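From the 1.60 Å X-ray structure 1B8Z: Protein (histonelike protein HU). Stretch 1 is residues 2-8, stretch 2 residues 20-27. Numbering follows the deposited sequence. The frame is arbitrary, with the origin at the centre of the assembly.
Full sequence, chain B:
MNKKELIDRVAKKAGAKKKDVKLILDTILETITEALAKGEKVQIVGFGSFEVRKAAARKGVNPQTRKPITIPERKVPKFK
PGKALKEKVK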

# COMPACT_ATOMS: atom_id res chain seq x y z
N ASN B 2 -8.59 -6.38 -8.15
CA ASN B 2 -9.17 -5.19 -7.59
C ASN B 2 -9.02 -5.25 -6.06
O ASN B 2 -8.40 -6.16 -5.52
CB ASN B 2 -10.63 -4.92 -7.96
CG ASN B 2 -11.56 -6.04 -7.57
OD1 ASN B 2 -11.28 -6.87 -6.71
ND2 ASN B 2 -12.73 -6.09 -8.22
N LYS B 3 -9.52 -4.21 -5.40
CA LYS B 3 -9.37 -4.08 -3.95
C LYS B 3 -10.00 -5.21 -3.19
O LYS B 3 -9.41 -5.76 -2.24
CB LYS B 3 -10.00 -2.76 -3.51
CG LYS B 3 -9.75 -2.49 -2.01
CD LYS B 3 -10.40 -1.14 -1.72
CE LYS B 3 -10.20 -0.78 -0.25
NZ LYS B 3 -10.96 0.50 0.02
N LYS B 4 -11.19 -5.64 -3.64
CA LYS B 4 -11.83 -6.78 -2.94
C LYS B 4 -10.97 -8.02 -3.02
O LYS B 4 -10.84 -8.72 -1.99
CB LYS B 4 -13.21 -7.04 -3.55
CG LYS B 4 -13.83 -8.31 -2.94
CD LYS B 4 -15.12 -8.70 -3.63
CE LYS B 4 -15.79 -9.84 -2.88
NZ LYS B 4 -17.26 -9.63 -2.77
N GLU B 5 -10.40 -8.35 -4.17
CA GLU B 5 -9.59 -9.55 -4.30
C GLU B 5 -8.31 -9.42 -3.46
O GLU B 5 -7.81 -10.39 -2.89
CB GLU B 5 -9.21 -9.87 -5.74
CG GLU B 5 -10.37 -10.14 -6.68
CD GLU B 5 -9.90 -10.18 -8.13
OE1 GLU B 5 -9.76 -9.10 -8.76
OE2 GLU B 5 -9.71 -11.32 -8.60
N LEU B 6 -7.74 -8.20 -3.45
CA LEU B 6 -6.56 -7.96 -2.61
C LEU B 6 -6.88 -8.26 -1.15
O LEU B 6 -6.09 -8.97 -0.49
CB LEU B 6 -6.09 -6.50 -2.80
CG LEU B 6 -4.96 -6.01 -1.88
CD1 LEU B 6 -3.71 -6.82 -2.12
CD2 LEU B 6 -4.71 -4.52 -2.13
N ILE B 7 -7.99 -7.76 -0.63
CA ILE B 7 -8.40 -8.03 0.75
C ILE B 7 -8.55 -9.53 0.96
O ILE B 7 -8.03 -10.04 1.96
CB ILE B 7 -9.67 -7.26 1.10
CG1 ILE B 7 -9.36 -5.74 1.18
CG2 ILE B 7 -10.26 -7.72 2.44
CD1 ILE B 7 -10.63 -4.91 1.11
N ASP B 8 -9.22 -10.24 0.06
CA ASP B 8 -9.42 -11.69 0.28
C ASP B 8 -8.11 -12.44 0.30
O ASP B 8 -7.91 -13.34 1.15
CB ASP B 8 -10.26 -12.22 -0.89
CG ASP B 8 -11.71 -11.81 -0.81
OD1 ASP B 8 -12.18 -11.24 0.18
OD2 ASP B 8 -12.40 -12.07 -1.84
N ASP B 20 -10.94 -6.97 9.36
CA ASP B 20 -9.77 -6.34 9.97
C ASP B 20 -8.77 -5.94 8.87
O ASP B 20 -8.17 -4.87 8.97
CB ASP B 20 -9.10 -7.29 10.96
CG ASP B 20 -10.01 -7.52 12.16
OD1 ASP B 20 -10.81 -6.63 12.49
OD2 ASP B 20 -9.88 -8.58 12.79
N VAL B 21 -8.65 -6.77 7.85
CA VAL B 21 -7.77 -6.44 6.72
C VAL B 21 -8.30 -5.19 6.04
O VAL B 21 -7.51 -4.29 5.73
CB VAL B 21 -7.66 -7.60 5.72
CG1 VAL B 21 -6.91 -7.15 4.48
CG2 VAL B 21 -6.96 -8.78 6.40
N LYS B 22 -9.63 -5.13 5.82
CA LYS B 22 -10.16 -3.91 5.18
C LYS B 22 -9.94 -2.67 6.01
O LYS B 22 -9.52 -1.62 5.47
CB LYS B 22 -11.67 -4.10 4.92
CG LYS B 22 -12.23 -2.88 4.18
CD LYS B 22 -13.43 -3.28 3.35
CE LYS B 22 -14.33 -2.09 3.06
NZ LYS B 22 -13.61 -0.81 2.86
N LEU B 23 -10.10 -2.72 7.33
CA LEU B 23 -9.86 -1.58 8.19
C LEU B 23 -8.39 -1.12 8.13
O LEU B 23 -8.12 0.06 7.88
CB LEU B 23 -10.26 -1.89 9.64
CG LEU B 23 -9.78 -0.87 10.67
CD1 LEU B 23 -10.52 0.45 10.54
CD2 LEU B 23 -9.90 -1.41 12.09
N ILE B 24 -7.52 -2.14 8.18
CA ILE B 24 -6.09 -1.74 8.17
C ILE B 24 -5.67 -1.26 6.79
O ILE B 24 -4.99 -0.22 6.68
CB ILE B 24 -5.22 -2.87 8.72
CG1 ILE B 24 -5.46 -2.95 10.24
CG2 ILE B 24 -3.75 -2.58 8.45
CD1 ILE B 24 -4.99 -4.23 10.88
N LEU B 25 -6.14 -1.88 5.71
CA LEU B 25 -5.81 -1.40 4.37
C LEU B 25 -6.33 0.01 4.15
O LEU B 25 -5.60 0.89 3.70
CB LEU B 25 -6.41 -2.35 3.33
CG LEU B 25 -6.28 -1.89 1.89
CD1 LEU B 25 -4.85 -1.74 1.43
CD2 LEU B 25 -7.04 -2.82 0.93
N ASP B 26 -7.61 0.24 4.53
CA ASP B 26 -8.15 1.60 4.33
C ASP B 26 -7.37 2.61 5.18
O ASP B 26 -7.16 3.73 4.65
CB ASP B 26 -9.62 1.59 4.73
CG ASP B 26 -10.52 0.99 3.66
OD1 ASP B 26 -10.08 0.77 2.53
OD2 ASP B 26 -11.71 0.77 4.00
N THR B 27 -6.97 2.25 6.37
CA THR B 27 -6.22 3.19 7.22
C THR B 27 -4.83 3.46 6.66
O THR B 27 -4.36 4.60 6.66
CB THR B 27 -6.17 2.66 8.64
OG1 THR B 27 -7.53 2.43 9.09
CG2 THR B 27 -5.55 3.70 9.57

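Helix 3-8 packs against helix 20-27 in chain B of histonelike protein HU. The two helix axes approach to 9.8 Å, their N-to-C directions lie 120° apart, and the contact buries 318 Å² summed over both sides. The backbones come nearest at Ile7 and Val21, whose CA atoms are 6.2 Å apart.

The apolar contacts centre on Ile7, which gives up the largest area of any residue here, 87 Å². Its CA-to-CB bond points sideways, but its end comes nearer: CG2 lies 4.0 Å from CG1 of Val21, and CG1, 3.7 Å from CD2 of Leu25, is also 4.3 Å from CG1 of Val21. Val21 and Leu25, one helical turn apart and joined by the backbone hydrogen bond from Leu25 N to Val21 O (2.8 Å), both direct CA-to-CB toward the first helix, so a short branched side chain and a longer one line the same face. Leu25 (chi1 t, chi2 p) also meets Leu6, CD2 to CD2 at 4.2 Å. All four residues are buried, as suits side chains with no polar group to satisfy.

Lysine can add methylenes to such a surface while carrying its charge beyond it. Lys3, with all four chi angles t, is fully extended; its CE passes 3.9 Å from CD2 of Leu25 on the way to the ammonium group. On the other helix, CD of Lys22 packs 3.9 Å from CD1 of Ile7, although Lys22 as a whole is exposed.

Among the charged contacts, Lys3 NZ donates to Asp26 OD1 at 2.7 Å, a salt bridge and the only hydrogen bond between the stretches. The carboxylate of Asp26 (chi1 m) is shared: its OD2 accepts from Lys22 NZ, also at 2.7 Å, in a salt bridge within the second helix. Lys22 and Asp26 are four residues apart, which brings their side chains to neighbouring positions on successive turns. The two ammonium groups consequently sit close together, Lys3 NZ to Lys22 NZ at 4.1 Å, and the negative charge of Asp26 offsets the repulsion expected between them.

Asn2 makes no contact with the second helix but caps the first: its OD1 accepts from Glu5 N at 3.1 Å, while Asn2 N donates to Glu5 OE1 at 3.0 Å. This reciprocal pair satisfies an amide of the first turn, immediately beside Lys3, whose CA-to-CB bond points toward the second helix. Lys4, by contrast, directs its CA-to-CB bond away and stays exposed.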